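Local coordinates for extracellular solute-binding protein, family 5 (Chelativorans sp., PDB 6WM6) that probably captures EDTA and related aminopolycarboxylates in the periplasm for import by an ABC transporter, at residues T51-V63 / G68-I80. Residues are numbered along the deposited sequence; the frame is centred on the assembly and turned at random.
Sequences TFAVTRDITNWNV and GNNAVVRTVTLPI. With EDO (1,2-ethanediol), chain H; SO4 (sulfate ion), chain B; SO4 (sulfate ion), chain C.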
loop_
_atom_site.group_PDB
_atom_site.type_symbol
_atom_site.label_atom_id
_atom_site.label_comp_id
_atom_site.label_asym_id
_atom_site.label_seq_id
_atom_site.Cartn_x
_atom_site.Cartn_y
_atom_site.Cartn_z
ATOM N N THR A 51 2.243 4.771 23.047
ATOM C CA THR A 51 2.456 3.408 22.583
ATOM C C THR A 51 1.465 3.080 21.478
ATOM O O THR A 51 0.253 3.225 21.662
ATOM C CB THR A 51 2.335 2.418 23.729
ATOM O OG1 THR A 51 3.335 2.708 24.721
ATOM C CG2 THR A 51 2.556 1.006 23.243
ATOM N N PHE A 52 1.990 2.617 20.349
ATOM C CA PHE A 52 1.233 2.316 19.128
ATOM C C PHE A 52 1.359 0.823 18.862
ATOM O O PHE A 52 2.470 0.295 18.755
ATOM C CB PHE A 52 1.861 3.150 17.999
ATOM C CG PHE A 52 1.127 3.154 16.677
ATOM C CD1 PHE A 52 0.960 2.000 15.938
ATOM C CD2 PHE A 52 0.661 4.345 16.144
ATOM C CE1 PHE A 52 0.301 2.040 14.699
ATOM C CE2 PHE A 52 0.022 4.379 14.915
ATOM C CZ PHE A 52 -0.155 3.234 14.205
ATOM N N ALA A 53 0.230 0.142 18.737
ATOM C CA ALA A 53 0.241 -1.293 18.502
ATOM C C ALA A 53 0.533 -1.597 17.042
ATOM O O ALA A 53 -0.022 -0.955 16.146
ATOM C CB ALA A 53 -1.123 -1.899 18.850
ATOM N N VAL A 54 1.390 -2.603 16.801
ATOM C CA VAL A 54 1.648 -3.098 15.447
ATOM C C VAL A 54 1.438 -4.600 15.422
ATOM O O VAL A 54 1.575 -5.270 16.447
ATOM C CB VAL A 54 3.054 -2.720 14.931
ATOM C CG1 VAL A 54 3.192 -1.199 14.909
ATOM C CG2 VAL A 54 4.128 -3.361 15.764
ATOM N N THR A 55 1.099 -5.118 14.231
ATOM C CA THR A 55 0.571 -6.470 14.081
ATOM C C THR A 55 1.613 -7.505 13.664
ATOM O O THR A 55 1.279 -8.692 13.596
ATOM C CB THR A 55 -0.569 -6.480 13.050
ATOM O OG1 THR A 55 -0.079 -6.016 11.789
ATOM C CG2 THR A 55 -1.722 -5.585 13.497
ATOM N N ARG A 56 2.850 -7.100 13.379
ATOM C CA ARG A 56 3.905 -8.035 13.018
ATOM C C ARG A 56 5.126 -7.802 13.903
ATOM O O ARG A 56 5.392 -6.671 14.336
ATOM C CB ARG A 56 4.357 -7.849 11.555
ATOM C CG ARG A 56 3.272 -7.929 10.501
ATOM C CD ARG A 56 3.855 -7.526 9.147
ATOM N NE ARG A 56 2.885 -7.571 8.059
ATOM C CZ ARG A 56 2.673 -8.631 7.283
ATOM N NH1 ARG A 56 3.355 -9.751 7.470
ATOM N NH2 ARG A 56 1.770 -8.566 6.314
ATOM N N ASP A 57 5.884 -8.871 14.157
ATOM C CA ASP A 57 7.211 -8.713 14.730
ATOM C C ASP A 57 8.136 -8.076 13.691
ATOM O O ASP A 57 7.844 -8.069 12.492
ATOM C CB ASP A 57 7.761 -10.072 15.170
ATOM C CG ASP A 57 9.036 -9.967 16.009
ATOM O OD1 ASP A 57 9.340 -8.902 16.575
ATOM O OD2 ASP A 57 9.760 -10.990 16.112
ATOM N N ILE A 58 9.239 -7.501 14.163
ATOM C CA ILE A 58 10.230 -6.882 13.288
ATOM C C ILE A 58 11.414 -7.841 13.174
ATOM O O ILE A 58 12.180 -8.016 14.130
ATOM C CB ILE A 58 10.716 -5.529 13.826
ATOM C CG1 ILE A 58 9.553 -4.595 14.159
ATOM C CG2 ILE A 58 11.666 -4.890 12.808
ATOM C CD1 ILE A 58 8.726 -4.201 12.982
ATOM N N THR A 59 11.585 -8.446 12.000
ATOM C CA THR A 59 12.763 -9.251 11.703
ATOM C C THR A 59 13.623 -8.650 10.607
ATOM O O THR A 59 14.726 -9.145 10.362
ATOM C CB THR A 59 12.356 -10.679 11.298
ATOM O OG1 THR A 59 11.432 -10.622 10.214
ATOM C CG2 THR A 59 11.706 -11.377 12.486
ATOM N N ASN A 60 13.154 -7.591 9.965
ATOM C CA ASN A 60 13.870 -6.893 8.903
ATOM C C ASN A 60 13.539 -5.418 9.084
ATOM O O ASN A 60 12.368 -5.056 9.169
ATOM C CB ASN A 60 13.418 -7.408 7.528
ATOM C CG ASN A 60 14.231 -6.826 6.384
ATOM O OD1 ASN A 60 14.379 -5.595 6.258
ATOM N ND2 ASN A 60 14.724 -7.685 5.520
ATOM N N TRP A 61 14.573 -4.585 9.177
ATOM C CA TRP A 61 14.446 -3.185 9.503
ATOM C C TRP A 61 14.554 -2.295 8.276
ATOM O O TRP A 61 14.551 -1.069 8.421
ATOM C CB TRP A 61 15.518 -2.777 10.515
ATOM C CG TRP A 61 15.306 -3.411 11.838
ATOM C CD1 TRP A 61 15.774 -4.627 12.248
ATOM C CD2 TRP A 61 14.569 -2.860 12.930
ATOM N NE1 TRP A 61 15.359 -4.870 13.535
ATOM C CE2 TRP A 61 14.616 -3.802 13.971
ATOM C CE3 TRP A 61 13.867 -1.666 13.127
ATOM C CZ2 TRP A 61 13.991 -3.581 15.199
ATOM C CZ3 TRP A 61 13.255 -1.453 14.340
ATOM C CH2 TRP A 61 13.318 -2.406 15.360
ATOM N N ASN A 62 14.614 -2.887 7.086
ATOM C CA ASN A 62 14.857 -2.171 5.838
ATOM C C ASN A 62 13.599 -2.267 4.983
ATOM O O ASN A 62 13.393 -3.245 4.256
ATOM C CB ASN A 62 16.079 -2.780 5.151
ATOM C CG ASN A 62 16.394 -2.142 3.825
ATOM O OD1 ASN A 62 15.657 -1.271 3.320
ATOM N ND2 ASN A 62 17.526 -2.571 3.235
ATOM N N VAL A 63 12.766 -1.233 5.049
ATOM C CA VAL A 63 11.462 -1.273 4.382
ATOM C C VAL A 63 11.594 -1.380 2.875
ATOM O O VAL A 63 10.642 -1.785 2.194
ATOM C CB VAL A 63 10.612 -0.056 4.799
ATOM C CG1 VAL A 63 11.075 1.213 4.116
ATOM C CG2 VAL A 63 9.136 -0.329 4.518
ATOM N N GLY A 68 11.478 -6.680 3.991
ATOM C CA GLY A 68 11.077 -5.608 4.877
ATOM C C GLY A 68 9.908 -4.775 4.413
ATOM O O GLY A 68 9.421 -3.937 5.167
ATOM N N ASN A 69 9.419 -5.007 3.197
ATOM C CA ASN A 69 8.393 -4.156 2.600
ATOM C C ASN A 69 7.022 -4.547 3.130
ATOM O O ASN A 69 6.318 -5.380 2.559
ATOM C CB ASN A 69 8.436 -4.283 1.080
ATOM C CG ASN A 69 7.300 -3.560 0.407
ATOM O OD1 ASN A 69 7.067 -2.399 0.676
ATOM N ND2 ASN A 69 6.583 -4.265 -0.471
ATOM N N ASN A 70 6.620 -3.924 4.226
ATOM C CA ASN A 70 5.258 -4.060 4.729
ATOM C C ASN A 70 4.956 -2.842 5.605
ATOM O O ASN A 70 5.856 -2.079 5.991
ATOM C CB ASN A 70 5.034 -5.389 5.456
ATOM C CG ASN A 70 5.833 -5.516 6.726
ATOM O OD1 ASN A 70 5.747 -4.671 7.632
ATOM N ND2 ASN A 70 6.606 -6.589 6.837
ATOM N N ALA A 71 3.672 -2.659 5.914
ATOM C CA ALA A 71 3.256 -1.448 6.613
ATOM C C ALA A 71 3.799 -1.376 8.040
ATOM O O ALA A 71 3.963 -0.272 8.577
ATOM C CB ALA A 71 1.724 -1.352 6.635
ATOM N N VAL A 72 4.077 -2.502 8.684
ATOM C CA VAL A 72 4.634 -2.467 10.031
ATOM C C VAL A 72 6.056 -1.907 10.018
ATOM O O VAL A 72 6.402 -0.998 10.792
ATOM C CB VAL A 72 4.573 -3.852 10.699
ATOM C CG1 VAL A 72 5.319 -3.847 12.020
ATOM C CG2 VAL A 72 3.123 -4.259 10.894
ATOM N N VAL A 73 6.921 -2.459 9.159
ATOM C CA VAL A 73 8.287 -1.949 9.082
ATOM C C VAL A 73 8.267 -0.485 8.667
ATOM O O VAL A 73 9.063 0.331 9.150
ATOM C CB VAL A 73 9.128 -2.822 8.129
ATOM C CG1 VAL A 73 10.557 -2.302 8.046
ATOM C CG2 VAL A 73 9.114 -4.267 8.599
ATOM N N ARG A 74 7.382 -0.127 7.751
ATOM C CA ARG A 74 7.292 1.258 7.306
ATOM C C ARG A 74 6.908 2.159 8.471
ATOM O O ARG A 74 7.517 3.215 8.681
ATOM C CB ARG A 74 6.284 1.346 6.154
ATOM C CG ARG A 74 6.520 2.499 5.208
ATOM C CD ARG A 74 5.622 2.424 3.964
ATOM N NE ARG A 74 5.836 1.204 3.195
ATOM C CZ ARG A 74 4.951 0.229 3.034
ATOM N NH1 ARG A 74 3.756 0.286 3.574
ATOM N NH2 ARG A 74 5.295 -0.830 2.319
ATOM N N THR A 75 5.892 1.763 9.241
ATOM C CA THR A 75 5.438 2.558 10.382
ATOM C C THR A 75 6.536 2.727 11.425
ATOM O O THR A 75 6.768 3.833 11.927
ATOM C CB THR A 75 4.192 1.904 10.990
ATOM O OG1 THR A 75 3.117 2.028 10.048
ATOM C CG2 THR A 75 3.759 2.570 12.284
ATOM N N VAL A 76 7.219 1.644 11.769
ATOM C CA VAL A 76 8.201 1.686 12.851
ATOM C C VAL A 76 9.453 2.452 12.461
ATOM O O VAL A 76 10.133 3.014 13.320
ATOM C CB VAL A 76 8.523 0.248 13.293
ATOM C CG1 VAL A 76 9.698 0.217 14.229
ATOM C CG2 VAL A 76 7.301 -0.378 13.950
ATOM N N THR A 77 9.815 2.474 11.182
ATOM C CA THR A 77 11.046 3.143 10.751
ATOM C C THR A 77 10.812 4.522 10.152
ATOM O O THR A 77 11.784 5.275 10.010
ATOM C CB THR A 77 11.923 2.275 9.823
ATOM O OG1 THR A 77 11.277 1.980 8.575
ATOM C CG2 THR A 77 12.311 0.971 10.509
ATOM N N LEU A 78 9.575 4.900 9.838
ATOM C CA LEU A 78 9.318 6.282 9.424
ATOM C C LEU A 78 9.880 7.321 10.387
ATOM O O LEU A 78 10.360 8.371 9.907
ATOM C CB LEU A 78 7.824 6.521 9.149
ATOM C CG LEU A 78 7.369 6.196 7.739
ATOM C CD1 LEU A 78 5.848 6.153 7.706
ATOM C CD2 LEU A 78 7.908 7.171 6.700
ATOM N N PRO A 79 9.877 7.110 11.708
ATOM C CA PRO A 79 10.442 8.122 12.621
ATOM C C PRO A 79 11.944 8.258 12.569
ATOM O O PRO A 79 12.457 9.228 13.136
ATOM C CB PRO A 79 9.988 7.646 14.007
ATOM C CG PRO A 79 8.775 6.790 13.722
ATOM C CD PRO A 79 9.127 6.081 12.430
ATOM N N ILE A 80 12.662 7.333 11.929
ATOM C CA ILE A 80 14.115 7.379 11.885
ATOM C C ILE A 80 14.679 7.585 10.485
ATOM O O ILE A 80 15.860 7.953 10.351
ATOM C CB ILE A 80 14.755 6.147 12.555
ATOM C CG1 ILE A 80 14.762 4.944 11.630
ATOM C CG2 ILE A 80 14.041 5.817 13.858
ATOM C CD1 ILE A 80 15.554 3.763 12.177
HETATM C C1 EDO H . 0.023 -1.311 12.355
HETATM O O1 EDO H . 0.221 -2.731 12.243
HETATM C C2 EDO H . 0.912 -0.578 11.353
HETATM O O2 EDO H . 0.196 -0.345 10.133
HETATM S S SO4 B . 1.063 -4.881 3.643
HETATM O O1 SO4 B . 1.661 -3.630 4.118
HETATM O O2 SO4 B . 0.852 -5.768 4.775
HETATM O O3 SO4 B . -0.238 -4.590 2.980
HETATM O O4 SO4 B . 1.973 -5.507 2.690
HETATM S S SO4 C . 3.147 -3.754 -2.245
HETATM O O1 SO4 C . 3.798 -2.505 -1.849
HETATM O O2 SO4 C . 3.507 -4.792 -1.283
HETATM O O3 SO4 C . 1.692 -3.573 -2.213
HETATM O O4 SO4 C . 3.601 -4.135 -3.573
HETATM O O HOH W 1 7.575 -7.612 9.603
HETATM O O HOH W 2 13.434 0.976 6.922
HETATM O O HOH W 3 9.390 -0.640 0.156
#
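Thr77 OG1 is gripped from two sides: it donates to Val73 O one helical turn back, 2.8 Å away, and accepts from a water that also donates to Trp61 O and accepts from Val63 N. That single water therefore ties Thr77 to the backbone of the preceding loop at Trp61 and Val63. Beside it, Thr77 CG2 lies at the edge of the Trp61 ring, near its plane, while Ile58 CG2 sits 3.3 Å above one face of the indole, over its centre. Ile58 CD1 turns instead to the helix, touching Val72 CG1 at 3.6 Å. Val72 meets strand and loop alike: its CG1, anti to the backbone N (chi1 172°), also touches Val54, and its CG2 rests on Arg56 CG. Val73 presses its CG2 against Asn60 O, and its CG1 reaches Val63, whose CG2 lies 3.7 Å from Arg74 CB.

At the other end, Asn70 is the N-cap: its OD1 accepts from Val73 N at 2.9 Å, a nearly straight bond of 169°. The Arg56 guanidinium passes with one face over Asn70 CB, its plane only 17° from that of the amide, and NH2 makes a weak bond to a sulfate that Ala71 N also holds. Asn70 ND2 donates to a water bound to Asp57 O. With an alanine here, Val73 N is likely to lose its capping acceptor and Asp57 O its water link to the helix. Asn60 OD1 accepts from Asn62 N at 2.8 Å, closing an Asx turn. Together these contacts pack an Asn-capped helix, through a hydrophobic core, against strand 49-54 of a mixed sheet and its following loop, within the family 5 solute-binding fold.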